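Local coordinates for D-3-phosphoglycerate dehydrogenase (Sulfolobus tokodaii, PDB 2EKL), which probably catalyses the NAD-dependent oxidation of 3-phosphoglycerate that opens the phosphorylated pathway to serine, as a member of the D-isomer specific 2-hydroxyacid dehydrogenase family, at residues K20-K25 with Q301-A306; L108-M113 with N162-K167; I114-K119 with N225-N230. One frame throughout, in Å; residues are numbered along the deposited sequence.

Interaction 1: residues K20-K25 with Q301-A306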
loop_
_atom_site.group_PDB
_atom_site.type_symbol
_atom_site.label_atom_id
_atom_site.label_comp_id
_atom_site.label_asym_id
_atom_site.label_seq_id
_atom_site.Cartn_x
_atom_site.Cartn_y
_atom_site.Cartn_z
ATOM N N LYS A 20 13.496 -7.155 32.907
ATOM C CA LYS A 20 14.476 -6.258 33.516
ATOM C C LYS A 20 13.807 -5.319 34.514
ATOM O O LYS A 20 14.318 -5.096 35.611
ATOM C CB LYS A 20 15.181 -5.444 32.427
ATOM C CG LYS A 20 16.023 -4.280 32.939
ATOM C CD LYS A 20 16.813 -3.635 31.806
ATOM C CE LYS A 20 17.448 -2.320 32.243
ATOM N NZ LYS A 20 18.350 -2.493 33.414
ATOM N N THR A 21 12.655 -4.780 34.131
ATOM C CA THR A 21 11.919 -3.859 34.987
ATOM C C THR A 21 11.496 -4.518 36.297
ATOM O O THR A 21 11.625 -3.923 37.369
ATOM C CB THR A 21 10.680 -3.305 34.246
ATOM O OG1 THR A 21 11.113 -2.568 33.095
ATOM C CG2 THR A 21 9.875 -2.382 35.151
ATOM N N LEU A 22 11.005 -5.749 36.213
ATOM C CA LEU A 22 10.580 -6.479 37.399
ATOM C C LEU A 22 11.777 -6.818 38.282
ATOM O O LEU A 22 11.729 -6.646 39.499
ATOM C CB LEU A 22 9.854 -7.766 37.000
ATOM C CG LEU A 22 8.494 -7.584 36.319
ATOM C CD1 LEU A 22 7.933 -8.939 35.926
ATOM C CD2 LEU A 22 7.541 -6.858 37.265
ATOM N N ARG A 23 12.851 -7.297 37.668
ATOM C CA ARG A 23 14.042 -7.652 38.425
ATOM C C ARG A 23 14.652 -6.446 39.133
ATOM O O ARG A 23 15.071 -6.552 40.285
ATOM C CB ARG A 23 15.066 -8.330 37.506
ATOM C CG ARG A 23 14.706 -9.781 37.226
ATOM C CD ARG A 23 15.595 -10.447 36.193
ATOM N NE ARG A 23 15.293 -11.874 36.122
ATOM C CZ ARG A 23 15.670 -12.682 35.136
ATOM N NH1 ARG A 23 16.375 -12.211 34.117
ATOM N NH2 ARG A 23 15.335 -13.965 35.171
ATOM N N GLU A 24 14.684 -5.301 38.456
ATOM C CA GLU A 24 15.241 -4.087 39.050
ATOM C C GLU A 24 14.497 -3.698 40.318
ATOM O O GLU A 24 15.072 -3.082 41.218
ATOM C CB GLU A 24 15.156 -2.910 38.077
ATOM C CG GLU A 24 15.913 -3.083 36.784
ATOM C CD GLU A 24 15.818 -1.852 35.913
ATOM O OE1 GLU A 24 14.706 -1.292 35.796
ATOM O OE2 GLU A 24 16.848 -1.448 35.343
ATOM N N LYS A 25 13.217 -4.047 40.384
ATOM C CA LYS A 25 12.404 -3.699 41.541
ATOM C C LYS A 25 12.375 -4.756 42.640
ATOM O O LYS A 25 11.557 -4.691 43.555
ATOM C CB LYS A 25 10.987 -3.351 41.082
ATOM C CG LYS A 25 10.954 -2.127 40.175
ATOM C CD LYS A 25 9.543 -1.699 39.832
ATOM C CE LYS A 25 9.555 -0.501 38.898
ATOM N NZ LYS A 25 10.220 0.683 39.508
ATOM N N GLN A 301 4.093 -1.369 31.733
ATOM C CA GLN A 301 3.537 -0.268 32.506
ATOM C C GLN A 301 2.201 -0.618 33.156
ATOM O O GLN A 301 1.944 -0.236 34.303
ATOM C CB GLN A 301 3.377 0.979 31.636
ATOM C CG GLN A 301 3.055 2.221 32.456
ATOM C CD GLN A 301 4.011 2.397 33.630
ATOM O OE1 GLN A 301 5.219 2.560 33.444
ATOM N NE2 GLN A 301 3.473 2.354 34.847
ATOM N N ASN A 302 1.347 -1.341 32.438
ATOM C CA ASN A 302 0.059 -1.725 33.002
ATOM C C ASN A 302 0.251 -2.726 34.135
ATOM O O ASN A 302 -0.506 -2.730 35.109
ATOM C CB ASN A 302 -0.862 -2.309 31.922
ATOM C CG ASN A 302 -1.391 -1.244 30.978
ATOM O OD1 ASN A 302 -1.464 -0.069 31.339
ATOM N ND2 ASN A 302 -1.781 -1.648 29.772
ATOM N N LEU A 303 1.270 -3.572 34.010
ATOM C CA LEU A 303 1.562 -4.551 35.048
ATOM C C LEU A 303 2.029 -3.828 36.305
ATOM O O LEU A 303 1.613 -4.161 37.418
ATOM C CB LEU A 303 2.646 -5.525 34.579
ATOM C CG LEU A 303 3.163 -6.518 35.623
ATOM C CD1 LEU A 303 1.998 -7.297 36.212
ATOM C CD2 LEU A 303 4.179 -7.459 34.977
ATOM N N LEU A 304 2.891 -2.832 36.127
ATOM C CA LEU A 304 3.405 -2.066 37.259
ATOM C C LEU A 304 2.287 -1.312 37.975
ATOM O O LEU A 304 2.259 -1.255 39.206
ATOM C CB LEU A 304 4.474 -1.072 36.800
ATOM C CG LEU A 304 5.830 -1.641 36.371
ATOM C CD1 LEU A 304 6.752 -0.505 35.983
ATOM C CD2 LEU A 304 6.438 -2.445 37.507
ATOM N N ASN A 305 1.368 -0.732 37.207
ATOM C CA ASN A 305 0.261 0.005 37.807
ATOM C C ASN A 305 -0.605 -0.929 38.645
ATOM O O ASN A 305 -1.027 -0.572 39.750
ATOM C CB ASN A 305 -0.597 0.671 36.730
ATOM C CG ASN A 305 -1.674 1.567 37.322
ATOM O OD1 ASN A 305 -1.374 2.547 38.010
ATOM N ND2 ASN A 305 -2.933 1.232 37.065
ATOM N N ALA A 306 -0.872 -2.121 38.115
ATOM C CA ALA A 306 -1.674 -3.115 38.822
ATOM C C ALA A 306 -0.962 -3.549 40.102
ATOM O O ALA A 306 -1.596 -3.775 41.135
ATOM C CB ALA A 306 -1.920 -4.320 37.929
#

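Interaction 2: residues L108-M113 with N162-K167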
loop_
_atom_site.group_PDB
_atom_site.type_symbol
_atom_site.label_atom_id
_atom_site.label_comp_id
_atom_site.label_asym_id
_atom_site.label_seq_id
_atom_site.Cartn_x
_atom_site.Cartn_y
_atom_site.Cartn_z
ATOM N N LEU A 108 -1.048 -1.478 7.228
ATOM C CA LEU A 108 -1.110 -2.716 6.461
ATOM C C LEU A 108 -2.431 -2.777 5.703
ATOM O O LEU A 108 -2.486 -3.286 4.586
ATOM C CB LEU A 108 -0.987 -3.941 7.372
ATOM C CG LEU A 108 -0.957 -5.285 6.631
ATOM C CD1 LEU A 108 0.299 -5.365 5.770
ATOM C CD2 LEU A 108 -0.984 -6.434 7.633
ATOM N N THR A 109 -3.495 -2.251 6.307
ATOM C CA THR A 109 -4.811 -2.256 5.663
ATOM C C THR A 109 -4.759 -1.476 4.351
ATOM O O THR A 109 -5.217 -1.957 3.310
ATOM C CB THR A 109 -5.893 -1.627 6.571
ATOM O OG1 THR A 109 -5.989 -2.373 7.792
ATOM C CG2 THR A 109 -7.255 -1.637 5.868
ATOM N N ILE A 110 -4.205 -0.267 4.406
ATOM C CA ILE A 110 -4.084 0.576 3.218
ATOM C C ILE A 110 -3.185 -0.113 2.193
ATOM O O ILE A 110 -3.453 -0.081 0.986
ATOM C CB ILE A 110 -3.479 1.963 3.572
ATOM C CG1 ILE A 110 -4.431 2.723 4.505
ATOM C CG2 ILE A 110 -3.205 2.767 2.298
ATOM C CD1 ILE A 110 -5.817 2.977 3.923
ATOM N N GLY A 111 -2.117 -0.738 2.678
ATOM C CA GLY A 111 -1.207 -1.428 1.781
ATOM C C GLY A 111 -1.905 -2.574 1.062
ATOM O O GLY A 111 -1.721 -2.762 -0.141
ATOM N N LEU A 112 -2.693 -3.352 1.800
ATOM C CA LEU A 112 -3.424 -4.478 1.215
ATOM C C LEU A 112 -4.457 -3.993 0.200
ATOM O O LEU A 112 -4.612 -4.581 -0.877
ATOM C CB LEU A 112 -4.116 -5.295 2.318
ATOM C CG LEU A 112 -3.211 -6.217 3.142
ATOM C CD1 LEU A 112 -3.980 -6.806 4.322
ATOM C CD2 LEU A 112 -2.685 -7.331 2.241
ATOM N N MET A 113 -5.155 -2.913 0.530
ATOM C CA MET A 113 -6.162 -2.364 -0.376
ATOM C C MET A 113 -5.539 -1.995 -1.724
ATOM O O MET A 113 -6.069 -2.338 -2.783
ATOM C CB MET A 113 -6.816 -1.127 0.247
ATOM C CG MET A 113 -7.802 -0.423 -0.679
ATOM S SD MET A 113 -8.592 1.014 0.095
ATOM C CE MET A 113 -7.221 2.165 0.168
ATOM N N ASN A 162 -10.023 8.993 2.961
ATOM C CA ASN A 162 -10.595 10.285 2.600
ATOM C C ASN A 162 -9.520 11.149 1.943
ATOM O O ASN A 162 -9.774 11.836 0.950
ATOM C CB ASN A 162 -11.155 10.990 3.840
ATOM C CG ASN A 162 -11.632 12.401 3.545
ATOM O OD1 ASN A 162 -10.962 13.382 3.882
ATOM N ND2 ASN A 162 -12.784 12.510 2.896
ATOM N N ALA A 163 -8.307 11.103 2.493
ATOM C CA ALA A 163 -7.204 11.880 1.949
ATOM C C ALA A 163 -6.818 11.373 0.560
ATOM O O ALA A 163 -6.263 12.117 -0.249
ATOM C CB ALA A 163 -6.002 11.822 2.899
ATOM N N MET A 164 -7.121 10.103 0.290
ATOM C CA MET A 164 -6.833 9.503 -1.006
ATOM C C MET A 164 -7.938 9.868 -2.001
ATOM O O MET A 164 -7.959 9.381 -3.129
ATOM C CB MET A 164 -6.734 7.977 -0.874
ATOM C CG MET A 164 -5.549 7.513 -0.029
ATOM S SD MET A 164 -5.538 5.712 0.211
ATOM C CE MET A 164 -5.322 5.138 -1.465
ATOM N N GLY A 165 -8.861 10.724 -1.571
ATOM C CA GLY A 165 -9.937 11.140 -2.457
ATOM C C GLY A 165 -11.108 10.177 -2.559
ATOM O O GLY A 165 -11.921 10.279 -3.482
ATOM N N MET A 166 -11.199 9.239 -1.622
ATOM C CA MET A 166 -12.300 8.286 -1.619
ATOM C C MET A 166 -13.439 8.826 -0.761
ATOM O O MET A 166 -13.215 9.599 0.177
ATOM C CB MET A 166 -11.848 6.932 -1.054
ATOM C CG MET A 166 -10.648 6.323 -1.759
ATOM S SD MET A 166 -10.309 4.628 -1.201
ATOM C CE MET A 166 -11.564 3.755 -2.150
ATOM N N LYS A 167 -14.664 8.438 -1.098
ATOM C CA LYS A 167 -15.805 8.802 -0.286
ATOM C C LYS A 167 -15.940 7.774 0.761
ATOM O O LYS A 167 -16.008 6.589 0.486
ATOM C CB LYS A 167 -17.075 8.793 -1.131
ATOM C CG LYS A 167 -16.984 9.846 -2.224
ATOM C CD LYS A 167 -18.277 10.229 -2.956
ATOM C CE LYS A 167 -17.914 11.119 -4.161
ATOM N NZ LYS A 167 -19.109 11.550 -4.885
#

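Interaction 3: residues I114-K119 with N225-N230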
loop_
_atom_site.group_PDB
_atom_site.type_symbol
_atom_site.label_atom_id
_atom_site.label_comp_id
_atom_site.label_asym_id
_atom_site.label_seq_id
_atom_site.Cartn_x
_atom_site.Cartn_y
_atom_site.Cartn_z
ATOM N N ILE A 114 -4.408 -1.302 -1.683
ATOM C CA ILE A 114 -3.739 -0.889 -2.911
ATOM C C ILE A 114 -3.136 -2.088 -3.638
ATOM O O ILE A 114 -3.223 -2.179 -4.859
ATOM C CB ILE A 114 -2.640 0.153 -2.616
ATOM C CG1 ILE A 114 -3.278 1.406 -2.007
ATOM C CG2 ILE A 114 -1.907 0.523 -3.901
ATOM C CD1 ILE A 114 -2.274 2.398 -1.429
ATOM N N ALA A 115 -2.535 -3.008 -2.891
ATOM C CA ALA A 115 -1.934 -4.191 -3.511
ATOM C C ALA A 115 -3.001 -4.997 -4.244
ATOM O O ALA A 115 -2.759 -5.508 -5.339
ATOM C CB ALA A 115 -1.251 -5.053 -2.457
ATOM N N ALA A 116 -4.184 -5.093 -3.647
ATOM C CA ALA A 116 -5.295 -5.836 -4.252
ATOM C C ALA A 116 -5.823 -5.123 -5.494
ATOM O O ALA A 116 -6.063 -5.741 -6.533
ATOM C CB ALA A 116 -6.423 -6.002 -3.235
ATOM N N ALA A 117 -6.018 -3.817 -5.373
ATOM C CA ALA A 117 -6.523 -3.015 -6.475
ATOM C C ALA A 117 -5.575 -2.997 -7.669
ATOM O O ALA A 117 -6.017 -2.945 -8.818
ATOM C CB ALA A 117 -6.773 -1.583 -5.996
ATOM N N ARG A 118 -4.277 -3.077 -7.403
ATOM C CA ARG A 118 -3.296 -2.983 -8.475
ATOM C C ARG A 118 -2.524 -4.249 -8.814
ATOM O O ARG A 118 -1.571 -4.196 -9.594
ATOM C CB ARG A 118 -2.318 -1.855 -8.136
ATOM C CG ARG A 118 -3.022 -0.513 -7.986
ATOM C CD ARG A 118 -3.520 -0.026 -9.342
ATOM N NE ARG A 118 -2.432 0.541 -10.138
ATOM C CZ ARG A 118 -1.963 1.778 -9.988
ATOM N NH1 ARG A 118 -2.490 2.588 -9.073
ATOM N NH2 ARG A 118 -0.968 2.207 -10.756
ATOM N N LYS A 119 -2.936 -5.374 -8.239
ATOM C CA LYS A 119 -2.270 -6.653 -8.486
ATOM C C LYS A 119 -0.771 -6.493 -8.308
ATOM O O LYS A 119 0.020 -6.959 -9.129
ATOM C CB LYS A 119 -2.580 -7.140 -9.905
ATOM C CG LYS A 119 -4.066 -7.291 -10.154
ATOM C CD LYS A 119 -4.371 -7.655 -11.593
ATOM C CE LYS A 119 -5.869 -7.696 -11.827
ATOM N NZ LYS A 119 -6.201 -7.982 -13.251
ATOM N N ASN A 225 -17.556 -6.142 -8.833
ATOM C CA ASN A 225 -16.138 -5.785 -8.814
ATOM C C ASN A 225 -15.668 -5.161 -7.510
ATOM O O ASN A 225 -14.684 -4.422 -7.486
ATOM C CB ASN A 225 -15.809 -4.842 -9.970
ATOM C CG ASN A 225 -15.852 -5.537 -11.303
ATOM O OD1 ASN A 225 -16.666 -5.206 -12.167
ATOM N ND2 ASN A 225 -14.976 -6.520 -11.478
ATOM N N VAL A 226 -16.365 -5.472 -6.423
ATOM C CA VAL A 226 -16.003 -4.940 -5.118
ATOM C C VAL A 226 -14.658 -5.508 -4.670
ATOM O O VAL A 226 -14.293 -6.630 -5.031
ATOM C CB VAL A 226 -17.087 -5.293 -4.061
ATOM C CG1 VAL A 226 -17.164 -6.810 -3.873
ATOM C CG2 VAL A 226 -16.781 -4.610 -2.736
ATOM N N ILE A 227 -13.912 -4.709 -3.913
ATOM C CA ILE A 227 -12.632 -5.129 -3.357
ATOM C C ILE A 227 -12.887 -5.206 -1.857
ATOM O O ILE A 227 -13.386 -4.251 -1.255
ATOM C CB ILE A 227 -11.508 -4.098 -3.620
ATOM C CG1 ILE A 227 -11.160 -4.070 -5.107
ATOM C CG2 ILE A 227 -10.268 -4.455 -2.798
ATOM C CD1 ILE A 227 -10.171 -2.985 -5.480
ATOM N N ILE A 228 -12.578 -6.348 -1.259
ATOM C CA ILE A 228 -12.793 -6.529 0.172
ATOM C C ILE A 228 -11.460 -6.698 0.891
ATOM O O ILE A 228 -10.655 -7.545 0.515
ATOM C CB ILE A 228 -13.670 -7.777 0.442
ATOM C CG1 ILE A 228 -14.980 -7.673 -0.343
ATOM C CG2 ILE A 228 -13.950 -7.904 1.931
ATOM C CD1 ILE A 228 -15.860 -8.934 -0.261
ATOM N N VAL A 229 -11.234 -5.888 1.923
ATOM C CA VAL A 229 -9.990 -5.957 2.688
ATOM C C VAL A 229 -10.324 -6.370 4.111
ATOM O O VAL A 229 -11.298 -5.888 4.691
ATOM C CB VAL A 229 -9.266 -4.585 2.721
ATOM C CG1 VAL A 229 -7.938 -4.707 3.470
ATOM C CG2 VAL A 229 -9.019 -4.094 1.301
ATOM N N ASN A 230 -9.518 -7.257 4.681
ATOM C CA ASN A 230 -9.771 -7.714 6.040
ATOM C C ASN A 230 -8.498 -7.863 6.866
ATOM O O ASN A 230 -7.667 -8.723 6.585
ATOM C CB ASN A 230 -10.516 -9.057 6.002
ATOM C CG ASN A 230 -10.965 -9.525 7.386
ATOM O OD1 ASN A 230 -10.758 -8.843 8.388
ATOM N ND2 ASN A 230 -11.586 -10.698 7.438
#

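Interaction 1: residues K20-K25 with Q301-A306
Thr21 and Lys25, one turn apart on and just past helix 16-24, both rest on the branched end of Leu304, while Leu22 meets Leu303 beside them. This is helix-to-helix packing over the five-stranded parallel sheet of the smaller domain, whose strand order 2-1-3-4-5 is that of a flavodoxin-like fold; the C-terminal helix 289-309 comes back from the other end of the chain to lie next to helix 16-24. The closest CA atoms, Leu22 and Leu304, are 8.4 Å apart, and side chains make all the contacts. Thr21 and Leu304 approach at a slant. The Thr21 methyl stands anti to its own backbone N (OG1 chi1 -62°), which turns CG2 toward Leu304 CD1, 3.7 Å away, and leaves OG1 to bond the carbonyl of Ile17 one turn back. Lys25 lies across Leu304 at about a right angle: its aliphatic chain runs extended until the last torsion bends (chi4 -61°), and CE sits over the methyl fork, 3.9 Å from Leu304 CD2 and 4.0 Å from Leu304 CD1. The lysine therefore contributes hydrocarbon here rather than charge, shielding one side of a leucine that remains partly exposed. On the far flank of helix 16-24, Lys20 NZ makes a salt bridge within the helix to Glu24 OE2, 2.7 Å away, coming from above the carboxylate plane. Deeper in, Leu22 also packs on Val29 of strand 28-31 and Leu303 on Ile71 of strand 71-74, linking the pair to the sheet below. These two leucines cross nearly perpendicularly: CD2 of Leu303 faces the fork of Leu22, 4.1 Å from Leu22 CD1 and likewise 4.1 Å from Leu22 CD2.

Interaction 2: residues L108-M113 with N162-K167
Met113, Met164, Met166 and Ile110 meet with no ring, amide or other flat group among them, so there are no faces or edges to stack; the contact is made by thioether ends and a methyl branch, and the nearest CA atoms, Ile110 and Met164, are 10.3 Å apart. Met113 and Met164 reach toward each other tip to tip. Met113 starts with CG anti to its backbone N (chi1 175°), runs straight through chi2 and bends only at the last torsion, which turns CE to face both Met164 and Met166. There it lies 3.9 Å from Met164 CE and the same distance from Met164 SD, with Met166 SD a little farther off, 4.2 Å from Met113 CE. Met164 runs extended through chi2 (176°), which brings its sulfur to the Ile110 branch, Ile110 CG2 being 4.3 Å from Met164 SD; the bend at chi3 then turns CE to the Met113 methyl. Both segments belong to the NAD-binding, Rossmann-type domain. Helix 152-163, which starts at the cofactor-binding residues Arg152 and Ile153, ends here in a Schellman motif with Gly165, at positive phi, as its C-prime residue; Gly165 N bonds Asn162 O at 2.9 Å, and Met166 N reaches back to Ala161 O. The turn sets Met164 and Met166 on the same side, toward helix 102-118, just before strand 167-171. Beneath, Met113 and Met166 both lie on Val199 and Ile145 of the central sheet, while Ile110 also packs against Val157 and Ile160 of helix 152-163. The second subunit covers another flank of these buried side chains, where Met164 touches Ile160 and Ile110 touches Ile114 of that neighbouring chain.

Interaction 3: residues I114-K119 with N225-N230
Ile227 reaches Ala117 and Ala116 through its two branches, set by its torsions: CG1 stands anti to the carbonyl carbon (chi1 -69°) and the arm then runs straight on (chi2 174°), putting CD1 at its far end, while CG2 stands anti to the backbone N and points to the neighbouring alanine. CD1 comes to 3.7 Å from Ala117 CB and lies 3.8 Å from Ala117 CA, so it touches the helix backbone as well as the methyl. CG2 is looser, 4.2 Å from Ala116 CB. One isoleucine thus spans two successive alanines on the last turn of helix 102-118. Their small side chains let the helix come down close to the strand: Ala117 CA is 7.2 Å from Ile227 CA. Strand 226-230 is an inner strand of the seven-stranded parallel sheet of the Rossmann-type NAD-binding domain, hydrogen-bonded to strand 199-202 through Ile227 and to strand 251-256 through Val226. Its side chains alternate as in any beta strand, Ile227 and Val229 toward the helix and Ile228 away. Val229 carries the same packing on toward the earlier turns, and the chain just beyond Asn230 leads to Thr231, a binding residue for NAD. Lys119, at positive phi (49°), ends the helix in a Schellman motif. Arg118, whose CB points away from the strand, bonds the carbonyls of Ser104 and Ile284 of the second subunit, so this turn also faces the dimer interface. Between helix and strand the chemistry is wholly aliphatic: methyl groups against methyl groups and one alpha carbon, with no polar group to set a direction, which implies that shape complementarity and the burial of apolar surface hold the helix end against the sheet.

From the N terminus, helix 16-24 is joined to the last helix, 289-309, so interaction 1 closes a loop spanning nearly the whole protein and joins the two ends of the chain in the domain built on the five-stranded sheet. The other two contacts fall within that loop. Both start on helix 102-118: interaction 2 closes at the turn after helix 152-163, and interaction 3 farther on at strand 226-230, so their segments alternate along the chain and the two cross. They touch, Met113 CA lying 3.7 Å from Val229 CG2, and together set one helix against helix 152-163 and the NAD-binding sheet, beside the second subunit. Interaction 1 stands apart, its centre about 39 and 43 Å from the centres of interactions 2 and 3.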